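Local coordinates for protein aerobactin synthase IucA (Klebsiella pneumoniae subsp. pneumoniae, PDB 5JM8) that probably uses ATP and magnesium to activate citrate for amide formation during assembly of the siderophore aerobactin, as an NRPS-independent siderophore (NIS) synthetase, at residues T321-E327 and G442-C448; E417-V423 and S451-A457. All coordinates share one frame; numbering follows the deposited sequence.

Contact 1: residues T321-E327 and G442-C448; sequences TFRVMQE and GLIYRDC. With ATP (adenosine-5'-triphosphate), chain I.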
loop_
_atom_site.group_PDB
_atom_site.type_symbol
_atom_site.label_atom_id
_atom_site.label_comp_id
_atom_site.label_asym_id
_atom_site.label_seq_id
_atom_site.Cartn_x
_atom_site.Cartn_y
_atom_site.Cartn_z
ATOM N N THR A 321 -26.407 -3.465 2.769
ATOM C CA THR A 321 -25.272 -3.099 3.610
ATOM C C THR A 321 -25.153 -4.001 4.836
ATOM O O THR A 321 -24.196 -3.888 5.607
ATOM C CB THR A 321 -25.377 -1.649 4.087
ATOM O OG1 THR A 321 -26.580 -1.481 4.847
ATOM C CG2 THR A 321 -25.387 -0.697 2.903
ATOM N N PHE A 322 -26.127 -4.892 5.010
ATOM C CA PHE A 322 -26.116 -5.845 6.114
ATOM C C PHE A 322 -25.529 -7.183 5.672
ATOM O O PHE A 322 -25.987 -7.772 4.693
ATOM C CB PHE A 322 -27.532 -6.046 6.660
ATOM C CG PHE A 322 -27.666 -7.227 7.580
ATOM C CD1 PHE A 322 -26.913 -7.310 8.737
ATOM C CD2 PHE A 322 -28.551 -8.253 7.289
ATOM C CE1 PHE A 322 -27.034 -8.394 9.587
ATOM C CE2 PHE A 322 -28.676 -9.340 8.136
ATOM C CZ PHE A 322 -27.917 -9.409 9.287
ATOM N N ARG A 323 -24.509 -7.649 6.390
ATOM C CA ARG A 323 -23.927 -8.967 6.140
ATOM C C ARG A 323 -23.924 -9.816 7.402
ATOM O O ARG A 323 -23.876 -9.297 8.514
ATOM C CB ARG A 323 -22.489 -8.852 5.617
ATOM C CG ARG A 323 -22.321 -8.088 4.312
ATOM C CD ARG A 323 -23.108 -8.694 3.157
ATOM N NE ARG A 323 -22.676 -10.045 2.797
ATOM C CZ ARG A 323 -21.654 -10.320 1.990
ATOM N NH1 ARG A 323 -20.929 -9.344 1.465
ATOM N NH2 ARG A 323 -21.346 -11.579 1.712
ATOM N N VAL A 324 -23.985 -11.129 7.210
ATOM C CA VAL A 324 -23.682 -12.084 8.265
ATOM C C VAL A 324 -22.427 -12.848 7.852
ATOM O O VAL A 324 -22.333 -13.323 6.720
ATOM C CB VAL A 324 -24.855 -13.064 8.514
ATOM C CG1 VAL A 324 -24.466 -14.130 9.527
ATOM C CG2 VAL A 324 -26.082 -12.311 8.994
ATOM N N MET A 325 -21.457 -12.940 8.759
ATOM C CA MET A 325 -20.269 -13.760 8.527
ATOM C C MET A 325 -20.613 -15.229 8.743
ATOM O O MET A 325 -20.664 -15.705 9.877
ATOM C CB MET A 325 -19.122 -13.344 9.449
ATOM C CG MET A 325 -18.390 -12.093 9.005
ATOM S SD MET A 325 -17.165 -11.554 10.212
ATOM C CE MET A 325 -16.267 -10.323 9.269
ATOM N N GLN A 326 -20.852 -15.937 7.644
ATOM C CA GLN A 326 -21.319 -17.316 7.702
ATOM C C GLN A 326 -20.230 -18.271 8.158
ATOM O O GLN A 326 -19.113 -18.258 7.638
ATOM C CB GLN A 326 -21.840 -17.761 6.335
ATOM C CG GLN A 326 -23.041 -16.977 5.833
ATOM C CD GLN A 326 -24.266 -17.153 6.709
ATOM O OE1 GLN A 326 -24.350 -18.092 7.501
ATOM N NE2 GLN A 326 -25.222 -16.244 6.574
ATOM N N GLU A 327 -20.575 -19.102 9.137
ATOM C CA GLU A 327 -19.703 -20.173 9.590
ATOM C C GLU A 327 -20.094 -21.461 8.869
ATOM O O GLU A 327 -20.708 -22.354 9.454
ATOM C CB GLU A 327 -19.802 -20.332 11.107
ATOM C CG GLU A 327 -19.459 -19.059 11.868
ATOM C CD GLU A 327 -19.818 -19.134 13.339
ATOM O OE1 GLU A 327 -20.043 -20.254 13.845
ATOM O OE2 GLU A 327 -19.887 -18.065 13.987
ATOM N N GLY A 442 -23.002 0.555 7.263
ATOM C CA GLY A 442 -23.379 -0.839 7.136
ATOM C C GLY A 442 -23.139 -1.650 8.394
ATOM O O GLY A 442 -22.560 -1.154 9.362
ATOM N N LEU A 443 -23.589 -2.903 8.368
ATOM C CA LEU A 443 -23.464 -3.809 9.505
ATOM C C LEU A 443 -22.921 -5.162 9.068
ATOM O O LEU A 443 -23.287 -5.680 8.012
ATOM C CB LEU A 443 -24.820 -3.994 10.198
ATOM C CG LEU A 443 -24.926 -5.130 11.226
ATOM C CD1 LEU A 443 -24.067 -4.838 12.448
ATOM C CD2 LEU A 443 -26.371 -5.381 11.635
ATOM N N ILE A 444 -22.044 -5.730 9.890
ATOM C CA ILE A 444 -21.626 -7.114 9.724
ATOM C C ILE A 444 -21.793 -7.854 11.054
ATOM O O ILE A 444 -21.144 -7.523 12.048
ATOM C CB ILE A 444 -20.168 -7.223 9.234
ATOM C CG1 ILE A 444 -19.988 -6.445 7.925
ATOM C CG2 ILE A 444 -19.789 -8.688 9.037
ATOM C CD1 ILE A 444 -18.558 -6.393 7.425
ATOM N N TYR A 445 -22.681 -8.846 11.061
ATOM C CA TYR A 445 -22.943 -9.638 12.255
ATOM C C TYR A 445 -22.016 -10.841 12.323
ATOM O O TYR A 445 -21.722 -11.472 11.309
ATOM C CB TYR A 445 -24.399 -10.106 12.296
ATOM C CG TYR A 445 -24.691 -11.019 13.466
ATOM C CD1 TYR A 445 -25.061 -10.501 14.700
ATOM C CD2 TYR A 445 -24.584 -12.398 13.339
ATOM C CE1 TYR A 445 -25.321 -11.332 15.772
ATOM C CE2 TYR A 445 -24.842 -13.235 14.406
ATOM C CZ TYR A 445 -25.208 -12.697 15.619
ATOM O OH TYR A 445 -25.465 -13.532 16.679
ATOM N N ARG A 446 -21.584 -11.153 13.541
ATOM C CA ARG A 446 -20.651 -12.238 13.801
ATOM C C ARG A 446 -21.177 -13.126 14.927
ATOM O O ARG A 446 -21.960 -12.668 15.755
ATOM C CB ARG A 446 -19.281 -11.664 14.156
ATOM C CG ARG A 446 -18.340 -12.638 14.824
ATOM C CD ARG A 446 -17.015 -11.983 15.104
ATOM N NE ARG A 446 -17.115 -10.941 16.122
ATOM C CZ ARG A 446 -16.206 -9.987 16.294
ATOM N NH1 ARG A 446 -15.138 -9.941 15.508
ATOM N NH2 ARG A 446 -16.361 -9.076 17.242
ATOM N N ASP A 447 -20.739 -14.386 14.934
ATOM C CA ASP A 447 -21.115 -15.381 15.944
ATOM C C ASP A 447 -22.492 -15.968 15.645
ATOM O O ASP A 447 -23.514 -15.474 16.121
ATOM C CB ASP A 447 -21.090 -14.786 17.356
ATOM C CG ASP A 447 -21.100 -15.852 18.443
ATOM O OD1 ASP A 447 -21.294 -17.043 18.116
ATOM O OD2 ASP A 447 -20.921 -15.496 19.626
ATOM N N CYS A 448 -22.499 -17.042 14.865
ATOM C CA CYS A 448 -23.732 -17.700 14.459
ATOM C C CYS A 448 -24.259 -18.630 15.546
ATOM O O CYS A 448 -25.349 -19.190 15.426
ATOM C CB CYS A 448 -23.500 -18.473 13.164
ATOM S SG CYS A 448 -22.781 -17.454 11.859
HETATM P PG ATP I . -17.035 -15.085 18.583
HETATM O O1G ATP I . -15.612 -15.235 18.107
HETATM O O2G ATP I . -17.622 -13.721 18.312
HETATM O O3G ATP I . -17.943 -16.218 18.168
HETATM P PB ATP I . -17.845 -15.964 21.234
HETATM O O1B ATP I . -16.964 -16.403 22.376
HETATM O O2B ATP I . -18.677 -16.990 20.497
HETATM O O3B ATP I . -16.930 -15.118 20.198
HETATM P PA ATP I . -19.713 -14.847 23.095
HETATM O O1A ATP I . -20.001 -16.293 23.412
HETATM O O2A ATP I . -20.857 -13.881 22.902
HETATM O O3A ATP I . -18.812 -14.785 21.761
HETATM O "O5'" ATP I . -18.740 -14.215 24.206
HETATM C "C5'" ATP I . -18.344 -12.857 24.047
HETATM C "C4'" ATP I . -16.956 -12.601 24.617
HETATM O "O4'" ATP I . -16.667 -11.209 24.471
HETATM C "C3'" ATP I . -16.840 -12.939 26.095
HETATM O "O3'" ATP I . -15.684 -13.760 26.311
HETATM C "C2'" ATP I . -16.709 -11.608 26.812
HETATM O "O2'" ATP I . -15.715 -11.648 27.834
HETATM C "C1'" ATP I . -16.310 -10.624 25.725
HETATM N N9 ATP I . -17.006 -9.326 25.873
HETATM C C8 ATP I . -16.378 -8.151 26.039
HETATM N N7 ATP I . -17.274 -7.138 26.147
HETATM C C5 ATP I . -18.502 -7.675 26.046
HETATM C C6 ATP I . -19.886 -7.160 26.075
HETATM N N6 ATP I . -20.103 -5.834 26.238
HETATM N N1 ATP I . -20.894 -8.052 25.936
HETATM C C2 ATP I . -20.666 -9.370 25.774
HETATM N N3 ATP I . -19.429 -9.899 25.739
HETATM C C4 ATP I . -18.325 -9.121 25.868
#

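Contact 2: residues E417-V423 and S451-A457; sequences EADYGLV and SAFMPHA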
loop_
_atom_site.group_PDB
_atom_site.type_symbol
_atom_site.label_atom_id
_atom_site.label_comp_id
_atom_site.label_asym_id
_atom_site.label_seq_id
_atom_site.Cartn_x
_atom_site.Cartn_y
_atom_site.Cartn_z
ATOM N N GLU A 417 -36.027 -10.517 12.322
ATOM C CA GLU A 417 -36.848 -11.273 13.263
ATOM C C GLU A 417 -38.335 -11.125 12.953
ATOM O O GLU A 417 -39.074 -12.107 12.928
ATOM C CB GLU A 417 -36.571 -10.820 14.701
ATOM C CG GLU A 417 -37.388 -11.554 15.768
ATOM C CD GLU A 417 -38.822 -11.056 15.883
ATOM O OE1 GLU A 417 -39.029 -9.823 15.874
ATOM O OE2 GLU A 417 -39.741 -11.900 15.969
ATOM N N ALA A 418 -38.774 -9.892 12.733
ATOM C CA ALA A 418 -40.192 -9.619 12.549
ATOM C C ALA A 418 -40.729 -10.210 11.247
ATOM O O ALA A 418 -41.717 -10.943 11.254
ATOM C CB ALA A 418 -40.442 -8.126 12.586
ATOM N N ASP A 419 -40.072 -9.897 10.134
ATOM C CA ASP A 419 -40.584 -10.271 8.822
ATOM C C ASP A 419 -40.229 -11.700 8.406
ATOM O O ASP A 419 -40.987 -12.325 7.664
ATOM C CB ASP A 419 -40.075 -9.287 7.764
ATOM C CG ASP A 419 -40.649 -7.888 7.941
ATOM O OD1 ASP A 419 -41.477 -7.691 8.856
ATOM O OD2 ASP A 419 -40.282 -6.985 7.159
ATOM N N TYR A 420 -39.095 -12.215 8.877
ATOM C CA TYR A 420 -38.610 -13.531 8.449
ATOM C C TYR A 420 -38.468 -14.539 9.594
ATOM O O TYR A 420 -38.314 -15.737 9.352
ATOM C CB TYR A 420 -37.260 -13.388 7.737
ATOM C CG TYR A 420 -37.299 -12.511 6.505
ATOM C CD1 TYR A 420 -37.254 -11.126 6.615
ATOM C CD2 TYR A 420 -37.368 -13.066 5.236
ATOM C CE1 TYR A 420 -37.283 -10.320 5.494
ATOM C CE2 TYR A 420 -37.395 -12.265 4.109
ATOM C CZ TYR A 420 -37.357 -10.894 4.244
ATOM O OH TYR A 420 -37.385 -10.092 3.126
ATOM N N GLY A 421 -38.492 -14.060 10.834
ATOM C CA GLY A 421 -38.417 -14.941 11.989
ATOM C C GLY A 421 -37.004 -15.337 12.383
ATOM O O GLY A 421 -36.812 -16.277 13.155
ATOM N N LEU A 422 -36.018 -14.615 11.858
ATOM C CA LEU A 422 -34.614 -14.888 12.157
ATOM C C LEU A 422 -34.132 -14.075 13.354
ATOM O O LEU A 422 -34.156 -12.845 13.336
ATOM C CB LEU A 422 -33.740 -14.587 10.935
ATOM C CG LEU A 422 -32.222 -14.594 11.145
ATOM C CD1 LEU A 422 -31.748 -15.956 11.622
ATOM C CD2 LEU A 422 -31.518 -14.193 9.864
ATOM N N VAL A 423 -33.678 -14.776 14.387
ATOM C CA VAL A 423 -33.177 -14.133 15.592
ATOM C C VAL A 423 -31.652 -14.124 15.598
ATOM O O VAL A 423 -31.021 -15.177 15.679
ATOM C CB VAL A 423 -33.689 -14.844 16.862
ATOM C CG1 VAL A 423 -33.207 -14.131 18.117
ATOM C CG2 VAL A 423 -35.207 -14.923 16.845
ATOM N N SER A 451 -27.606 -17.534 16.765
ATOM C CA SER A 451 -28.710 -17.530 15.814
ATOM C C SER A 451 -29.840 -18.416 16.321
ATOM O O SER A 451 -29.600 -19.509 16.836
ATOM C CB SER A 451 -28.249 -18.005 14.436
ATOM O OG SER A 451 -27.797 -19.346 14.480
ATOM N N ALA A 452 -31.069 -17.932 16.174
ATOM C CA ALA A 452 -32.248 -18.693 16.559
ATOM C C ALA A 452 -33.414 -18.322 15.656
ATOM O O ALA A 452 -33.365 -17.311 14.951
ATOM C CB ALA A 452 -32.595 -18.441 18.013
ATOM N N PHE A 453 -34.462 -19.139 15.679
ATOM C CA PHE A 453 -35.585 -18.964 14.767
ATOM C C PHE A 453 -36.920 -18.941 15.501
ATOM O O PHE A 453 -37.150 -19.718 16.427
ATOM C CB PHE A 453 -35.579 -20.073 13.715
ATOM C CG PHE A 453 -34.286 -20.169 12.954
ATOM C CD1 PHE A 453 -34.027 -19.317 11.894
ATOM C CD2 PHE A 453 -33.326 -21.106 13.303
ATOM C CE1 PHE A 453 -32.837 -19.399 11.192
ATOM C CE2 PHE A 453 -32.134 -21.193 12.604
ATOM C CZ PHE A 453 -31.890 -20.338 11.549
ATOM N N MET A 454 -37.789 -18.030 15.077
ATOM C CA MET A 454 -39.124 -17.911 15.638
ATOM C C MET A 454 -40.043 -18.925 14.973
ATOM O O MET A 454 -39.692 -19.498 13.942
ATOM C CB MET A 454 -39.660 -16.492 15.448
ATOM C CG MET A 454 -38.794 -15.426 16.089
ATOM S SD MET A 454 -38.535 -15.727 17.841
ATOM C CE MET A 454 -40.214 -15.599 18.457
ATOM N N PRO A 455 -41.221 -19.160 15.569
ATOM C CA PRO A 455 -42.182 -20.096 14.980
ATOM C C PRO A 455 -42.553 -19.747 13.540
ATOM O O PRO A 455 -42.773 -20.652 12.739
ATOM C CB PRO A 455 -43.396 -19.973 15.904
ATOM C CG PRO A 455 -42.822 -19.575 17.216
ATOM C CD PRO A 455 -41.666 -18.677 16.889
ATOM N N HIS A 456 -42.604 -18.456 13.218
ATOM C CA HIS A 456 -43.035 -18.021 11.892
ATOM C C HIS A 456 -41.893 -18.052 10.873
ATOM O O HIS A 456 -42.027 -17.539 9.761
ATOM C CB HIS A 456 -43.654 -16.618 11.959
ATOM C CG HIS A 456 -42.763 -15.578 12.565
ATOM N ND1 HIS A 456 -42.611 -15.427 13.927
ATOM C CD2 HIS A 456 -42.001 -14.616 11.993
ATOM C CE1 HIS A 456 -41.783 -14.427 14.167
ATOM N NE2 HIS A 456 -41.398 -13.917 13.010
ATOM N N ALA A 457 -40.773 -18.660 11.259
ATOM C CA ALA A 457 -39.702 -18.976 10.320
ATOM C C ALA A 457 -39.783 -20.443 9.913
ATOM O O ALA A 457 -39.010 -20.910 9.077
ATOM C CB ALA A 457 -38.342 -18.672 10.935
#

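Contact 1: residues T321-E327 and G442-C448
Cys448 meets Glu327 through its backbone: Cys448 N donates to Glu327 OE2 at 2.9 Å, an almost straight bond (177° at the hydrogen) that comes down on the carboxylate from above its plane. The same side chain packs on the cysteine sulfur, with Glu327 CG 3.7 Å from Cys448 SG. Upstream, the two chains run parallel, their axes 4.6 Å apart. Arg323 sits between two bonds of opposite sense, its N giving to Leu443 O and its O receiving Tyr445 N, each at 2.8 Å; Leu443 N to Thr321 O and Met325 N to Tyr445 O extend the pairing at both ends. This joins strand 322-324, outermost of its mixed four-stranded sheet within this chain, to 440-445, and the loop that follows 440-445 brings Arg446 and Asp447 to the nucleotide. On one face Phe322 and Leu443 lie side by side, Phe322 CD1 3.5 Å from Leu443 CD2, with Tyr445 CB at the edge of the phenylalanine ring; helix 394-420 covers this pair. On the other face lies Ile444; Met325, just past the strand, sets its CG 3.7 Å from Ile444 CG2. That methyl is turned anti to the isoleucine's own nitrogen, and the methionine chain, extended beyond CG (chi2 174°), runs past it to bring CE close as well. Asp447 OD2 comes 2.8 Å from ATP O2B, and Asp447 belongs to the magnesium site with Gln429 and Asn430. Lys278 and Arg349, both hydrogen-bonded to ATP, form salt bridges with Asp447 and Glu327, while Arg446 pairs with Glu142 and hydrogen-bonds Gln429 O.

Contact 2: residues E417-V423 and S451-A457
Val423 and Ala452 form the hydrogen-bonded pair of a short antiparallel pairing: Val423 N donates to Ala452 O at 2.6 Å, and Ala452 N returns a bond to Val423 O at 2.8 Å. One step on, Met454 N donates to Gly421 O at 2.8 Å. The one side-chain hydrogen bond across the segments runs from His456 NE2 to Glu417 O (2.9 Å), nearly along the C=O axis and in the imidazole plane. A first torsion of 56°, placing CG between the histidine's own N and C, swings the ring back to the helix end; His526 stacks on it. Apolar contacts occupy both faces. Leu422 CD1 lies 3.6 Å from Phe453 CE1, the two side chains pointing the same way, whereas Val423 CG2 meets Met454 SD at 3.6 Å on the face covered by Leu478 of helix 475-500. Backbone shape completes the fit: at Gly421 (phi 84°) His456 NE2 comes 3.3 Å from Gly421 CA, and Ala457 CB packs 3.6 Å from Gly421 O. Gly421, with positive phi, is the first residue after helix 394-420 to leave helical angles, and leads into strand 422-424, giving a helix-to-strand junction closed by a two-stranded antiparallel sheet.

In the fold
Both contacts are buried, with centres about 16 Å apart, and each pairs short strands, yet their surroundings differ. Contact 1 lies nearer the middle of the chain, about 14 Å from its centre against about 22 Å for contact 2. Its parallel pairing belongs to a four-stranded sheet and ends in charged groups at ATP and magnesium; contact 2 is a two-stranded antiparallel pair beside a helix terminus, with the side chain of Ser451 about 11 Å from ATP. Helix 394-420 serves both, covering Phe322 and Leu443 with Pro412 and supplying Glu417 near its end. Helix 294-306 also bridges them, Leu303 touching Val324 and Cys448 as well as Leu422 and Ser451, while Ser451 OG bonds Cys448 O.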